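Local coordinates for diguanylate cyclase (Xanthomonas campestris pv. campestris, PDB 5H5O), which binds cyclic GMP through this cyclic nucleotide-binding domain and, through a GGDEF domain elsewhere in the full-length protein, probably makes cyclic di-GMP from two GTP, at residues A4-A8 and E9-F13; S107-A110 and H111-R115. One frame throughout, in Å; residues are numbered along the deposited sequence.

Contact 1: residues A4-A8 and E9-F13; sequences ALMTA and EELAF
T7 and E10 grip each other at the start of helix 8-17. The hydroxyl of T7 sits between its own backbone N and carbonyl carbon (chi1 66°), which turns OG1 over the first helical turn, where it accepts E10 N at 3.1 Å in a nearly straight bond (168°). The E10 side chain folds back in return: its CG lies beside the backbone N, the chain beyond is extended, and OE1 takes T7 N at 3.0 Å from well above the carboxylate plane. Two backbone amides are thus satisfied by side chains, while T7 O receives L11 N and A8 O receives A12 N as the regular helical bonds begin.

The packed side is formed by M6, a selenomethionine bent at chi2 and chi3. The M6 side chain crosses that of E10 at about a right angle, its CE 3.5 Å from E10 CB, and its CG meets L11 CD1 at 3.6 Å. I41 of strand 39-44 touches both M6 and L11, and F65 and F112 also cover M6. The second carboxylate oxygen of E10 turns to R115, so both oxygens are engaged.

The other side is looser: A8 and A12 are exposed. E9 is linked to T7 through a water that lies 2.6 Å from T7 OG1 and donates to E9 OE1 at 2.8 Å, while its stem also touches helix 106-121. With T7 as N-cap, the reciprocal side-chain-to-backbone pair is a capping box, here opening the N-terminal helix of a cyclic nucleotide-binding domain.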
loop_
_atom_site.group_PDB
_atom_site.type_symbol
_atom_site.label_atom_id
_atom_site.label_comp_id
_atom_site.label_asym_id
_atom_site.label_seq_id
_atom_site.Cartn_x
_atom_site.Cartn_y
_atom_site.Cartn_z
ATOM N N ALA A 4 4.284 -12.599 5.412
ATOM C CA ALA A 4 4.474 -11.294 6.044
ATOM C C ALA A 4 5.859 -11.052 6.656
ATOM O O ALA A 4 6.766 -10.570 5.981
ATOM C CB ALA A 4 3.384 -11.065 7.081
ATOM N N LEU A 5 6.009 -11.381 7.932
ATOM C CA LEU A 5 7.251 -11.136 8.681
ATOM C C LEU A 5 7.630 -9.661 8.877
ATOM O O LEU A 5 8.024 -8.952 7.952
ATOM C CB LEU A 5 8.436 -11.958 8.155
ATOM C CG LEU A 5 8.758 -13.206 8.988
ATOM C CD1 LEU A 5 7.510 -14.037 9.322
ATOM C CD2 LEU A 5 9.774 -14.079 8.281
HETATM N N MSE A 6 7.482 -9.221 10.116
HETATM C CA MSE A 6 7.995 -7.951 10.560
HETATM C C MSE A 6 9.503 -8.091 10.718
HETATM O O MSE A 6 10.020 -9.217 10.796
HETATM C CB MSE A 6 7.377 -7.605 11.916
HETATM C CG MSE A 6 5.895 -7.902 12.012
HETATM SE SE MSE A 6 4.928 -6.621 10.987
HETATM C CE MSE A 6 5.296 -5.022 12.035
ATOM N N THR A 7 10.200 -6.957 10.776
ATOM C CA THR A 7 11.607 -6.921 11.187
ATOM C C THR A 7 11.685 -6.977 12.733
ATOM O O THR A 7 10.659 -6.855 13.428
ATOM C CB THR A 7 12.300 -5.640 10.690
ATOM O OG1 THR A 7 11.731 -4.513 11.352
ATOM C CG2 THR A 7 12.125 -5.469 9.170
ATOM N N ALA A 8 12.881 -7.179 13.272
ATOM C CA ALA A 8 13.048 -7.220 14.731
ATOM C C ALA A 8 12.637 -5.862 15.336
ATOM O O ALA A 8 11.909 -5.786 16.329
ATOM C CB ALA A 8 14.482 -7.557 15.092
ATOM N N GLU A 9 13.104 -4.793 14.707
ATOM C CA GLU A 9 12.745 -3.442 15.111
ATOM C C GLU A 9 11.224 -3.223 15.148
ATOM O O GLU A 9 10.674 -2.723 16.130
ATOM C CB GLU A 9 13.369 -2.462 14.122
ATOM C CG GLU A 9 13.008 -1.034 14.367
ATOM C CD GLU A 9 13.662 -0.117 13.342
ATOM O OE1 GLU A 9 13.657 -0.461 12.132
ATOM O OE2 GLU A 9 14.199 0.925 13.768
ATOM N N GLU A 10 10.551 -3.589 14.064
ATOM C CA GLU A 10 9.092 -3.512 14.027
ATOM C C GLU A 10 8.429 -4.298 15.167
ATOM O O GLU A 10 7.523 -3.794 15.848
ATOM C CB GLU A 10 8.570 -3.988 12.669
ATOM C CG GLU A 10 8.901 -3.046 11.515
ATOM C CD GLU A 10 8.613 -3.666 10.151
ATOM O OE1 GLU A 10 8.241 -4.860 10.087
ATOM O OE2 GLU A 10 8.752 -2.953 9.138
ATOM N N LEU A 11 8.888 -5.532 15.373
ATOM C CA LEU A 11 8.292 -6.394 16.380
ATOM C C LEU A 11 8.365 -5.692 17.718
ATOM O O LEU A 11 7.353 -5.575 18.393
ATOM C CB LEU A 11 9.013 -7.746 16.453
ATOM C CG LEU A 11 8.245 -9.047 16.215
ATOM C CD1 LEU A 11 6.992 -8.830 15.366
ATOM C CD2 LEU A 11 9.179 -10.118 15.588
ATOM N N ALA A 12 9.552 -5.203 18.077
ATOM C CA ALA A 12 9.747 -4.541 19.361
ATOM C C ALA A 12 8.919 -3.258 19.479
ATOM O O ALA A 12 8.239 -3.043 20.492
ATOM C CB ALA A 12 11.230 -4.231 19.611
ATOM N N PHE A 13 8.981 -2.406 18.454
ATOM C CA PHE A 13 8.275 -1.126 18.520
ATOM C C PHE A 13 6.755 -1.233 18.419
ATOM O O PHE A 13 6.044 -0.512 19.123
ATOM C CB PHE A 13 8.839 -0.099 17.527
ATOM C CG PHE A 13 10.084 0.577 18.022
ATOM C CD1 PHE A 13 10.017 1.526 19.038
ATOM C CD2 PHE A 13 11.328 0.241 17.507
ATOM C CE1 PHE A 13 11.170 2.149 19.522
ATOM C CE2 PHE A 13 12.493 0.862 17.976
ATOM C CZ PHE A 13 12.413 1.823 18.990
HETATM O O HOH W 1 12.173 -2.092 10.418
#

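Contact 2: residues S107-A110 and H111-R115; sequences SMVA and HFLRR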
loop_
_atom_site.group_PDB
_atom_site.type_symbol
_atom_site.label_atom_id
_atom_site.label_comp_id
_atom_site.label_asym_id
_atom_site.label_seq_id
_atom_site.Cartn_x
_atom_site.Cartn_y
_atom_site.Cartn_z
ATOM N N SER A 107 10.168 6.996 9.708
ATOM C CA SER A 107 11.010 6.226 8.801
ATOM C C SER A 107 10.711 4.725 8.922
ATOM O O SER A 107 10.616 4.014 7.915
ATOM C CB SER A 107 12.494 6.521 9.056
ATOM O OG SER A 107 13.324 5.828 8.132
HETATM N N MSE A 108 10.572 4.243 10.154
HETATM C CA MSE A 108 10.276 2.831 10.349
HETATM C C MSE A 108 8.942 2.485 9.730
HETATM O O MSE A 108 8.829 1.466 9.045
HETATM C CB MSE A 108 10.254 2.436 11.824
HETATM C CG MSE A 108 9.967 0.951 12.001
HETATM SE SE MSE A 108 9.848 0.470 13.852
HETATM C CE MSE A 108 8.109 1.223 14.267
ATOM N N VAL A 109 7.951 3.353 9.951
ATOM C CA VAL A 109 6.605 3.168 9.410
ATOM C C VAL A 109 6.580 3.181 7.873
ATOM O O VAL A 109 5.885 2.377 7.248
ATOM C CB VAL A 109 5.628 4.236 9.968
ATOM C CG1 VAL A 109 4.267 4.164 9.289
ATOM C CG2 VAL A 109 5.477 4.070 11.464
ATOM N N ALA A 110 7.345 4.083 7.266
ATOM C CA ALA A 110 7.367 4.169 5.804
ATOM C C ALA A 110 7.883 2.869 5.218
ATOM O O ALA A 110 7.356 2.357 4.227
ATOM C CB ALA A 110 8.226 5.356 5.332
ATOM N N HIS A 111 8.930 2.334 5.839
ATOM C CA HIS A 111 9.496 1.072 5.388
ATOM C C HIS A 111 8.461 -0.048 5.537
ATOM O O HIS A 111 8.274 -0.893 4.634
ATOM C CB HIS A 111 10.778 0.771 6.166
ATOM C CG HIS A 111 11.575 -0.359 5.599
ATOM N ND1 HIS A 111 11.587 -1.619 6.163
ATOM C CD2 HIS A 111 12.392 -0.422 4.521
ATOM C CE1 HIS A 111 12.372 -2.409 5.453
ATOM N NE2 HIS A 111 12.874 -1.708 4.452
ATOM N N PHE A 112 7.755 -0.038 6.664
ATOM C CA PHE A 112 6.696 -1.014 6.861
ATOM C C PHE A 112 5.582 -0.843 5.824
ATOM O O PHE A 112 5.091 -1.830 5.276
ATOM C CB PHE A 112 6.111 -0.935 8.276
ATOM C CG PHE A 112 4.795 -1.644 8.413
ATOM C CD1 PHE A 112 4.746 -3.036 8.522
ATOM C CD2 PHE A 112 3.604 -0.932 8.421
ATOM C CE1 PHE A 112 3.534 -3.703 8.634
ATOM C CE2 PHE A 112 2.386 -1.591 8.531
ATOM C CZ PHE A 112 2.350 -2.981 8.636
ATOM N N LEU A 113 5.165 0.398 5.568
ATOM C CA LEU A 113 4.056 0.620 4.635
ATOM C C LEU A 113 4.431 0.183 3.221
ATOM O O LEU A 113 3.613 -0.324 2.443
ATOM C CB LEU A 113 3.659 2.098 4.632
ATOM C CG LEU A 113 2.943 2.585 5.889
ATOM C CD1 LEU A 113 2.742 4.110 5.858
ATOM C CD2 LEU A 113 1.606 1.867 6.063
ATOM N N ARG A 114 5.683 0.422 2.882
ATOM C CA ARG A 114 6.230 -0.000 1.613
ATOM C C ARG A 114 6.150 -1.525 1.473
ATOM O O ARG A 114 5.667 -2.039 0.458
ATOM C CB ARG A 114 7.676 0.473 1.545
ATOM C CG ARG A 114 8.338 0.288 0.230
ATOM C CD ARG A 114 9.483 1.264 0.124
ATOM N NE ARG A 114 10.303 0.979 -1.040
ATOM C CZ ARG A 114 11.493 1.527 -1.248
ATOM N NH1 ARG A 114 11.987 2.390 -0.362
ATOM N NH2 ARG A 114 12.185 1.208 -2.333
ATOM N N ARG A 115 6.622 -2.243 2.495
ATOM C CA ARG A 115 6.517 -3.691 2.499
ATOM C C ARG A 115 5.063 -4.159 2.452
ATOM O O ARG A 115 4.769 -5.165 1.829
ATOM C CB ARG A 115 7.238 -4.309 3.702
ATOM C CG ARG A 115 8.736 -4.091 3.708
ATOM C CD ARG A 115 9.470 -5.285 4.353
ATOM N NE ARG A 115 8.706 -5.910 5.434
ATOM C CZ ARG A 115 8.506 -5.347 6.620
ATOM N NH1 ARG A 115 9.000 -4.136 6.865
ATOM N NH2 ARG A 115 7.789 -5.978 7.546
HETATM O O HOH W 2 10.211 -0.855 9.071
#
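V109 turns CG1 anti to its amide nitrogen (chi1 173°), whereas L113 swings CG beside its own (chi1 -72°), and the two side chains lie side by side one helical turn apart, pointing the same way. Their touch is V109 CG1 to L113 CD1 at 3.8 Å, while L113 CG rests on V109 O at 3.2 Å. The same carbonyl accepts L113 N at 2.7 Å, and F98 of helix 95-104 packs on both side chains. F112 carries its ring off this apolar ridge; V109 O lies near the ring plane at its edge, and beyond the helix F65 meets F112 edge-to-face.

A110, whose CB points away from the 111-115 segment overall, packs on A110 of the second subunit, and S107 and R114 meet that subunit too. M108 O accepts both F112 N at 3.0 Å and a water at 2.7 Å. This single ordered water sits in the groove toward helix 8-17, beside E10, and has a weak bond to H111 ND1. The chemistry is therefore that of main chain and apolar packing: i to i+4 bonds take up N-H and C=O groups, and V109 and L113 face helix 95-104.

Contact 1 comes first along the chain, at the loop leading into helix 8-17, and contact 2 lies near the C-terminal end of the chain, on helix 106-121; their centres are about 11 Å apart, on the same side of the chain's centre. They touch directly. The salt bridge from E10 OE2 to R115 NH1 spans 2.6 Å, a weak hydrogen bond joins R115 NH2 to L5 O at 3.0 Å, and E9 CG packs on M108 SE at 3.5 Å. The N-terminal helix and the C-terminal helix are thereby clasped together beside the beta strands of the nucleotide-binding domain. Helix 106-121 also carries R119, a cyclic GMP-binding residue, and packs against the second subunit, so it joins ligand site and dimer interface.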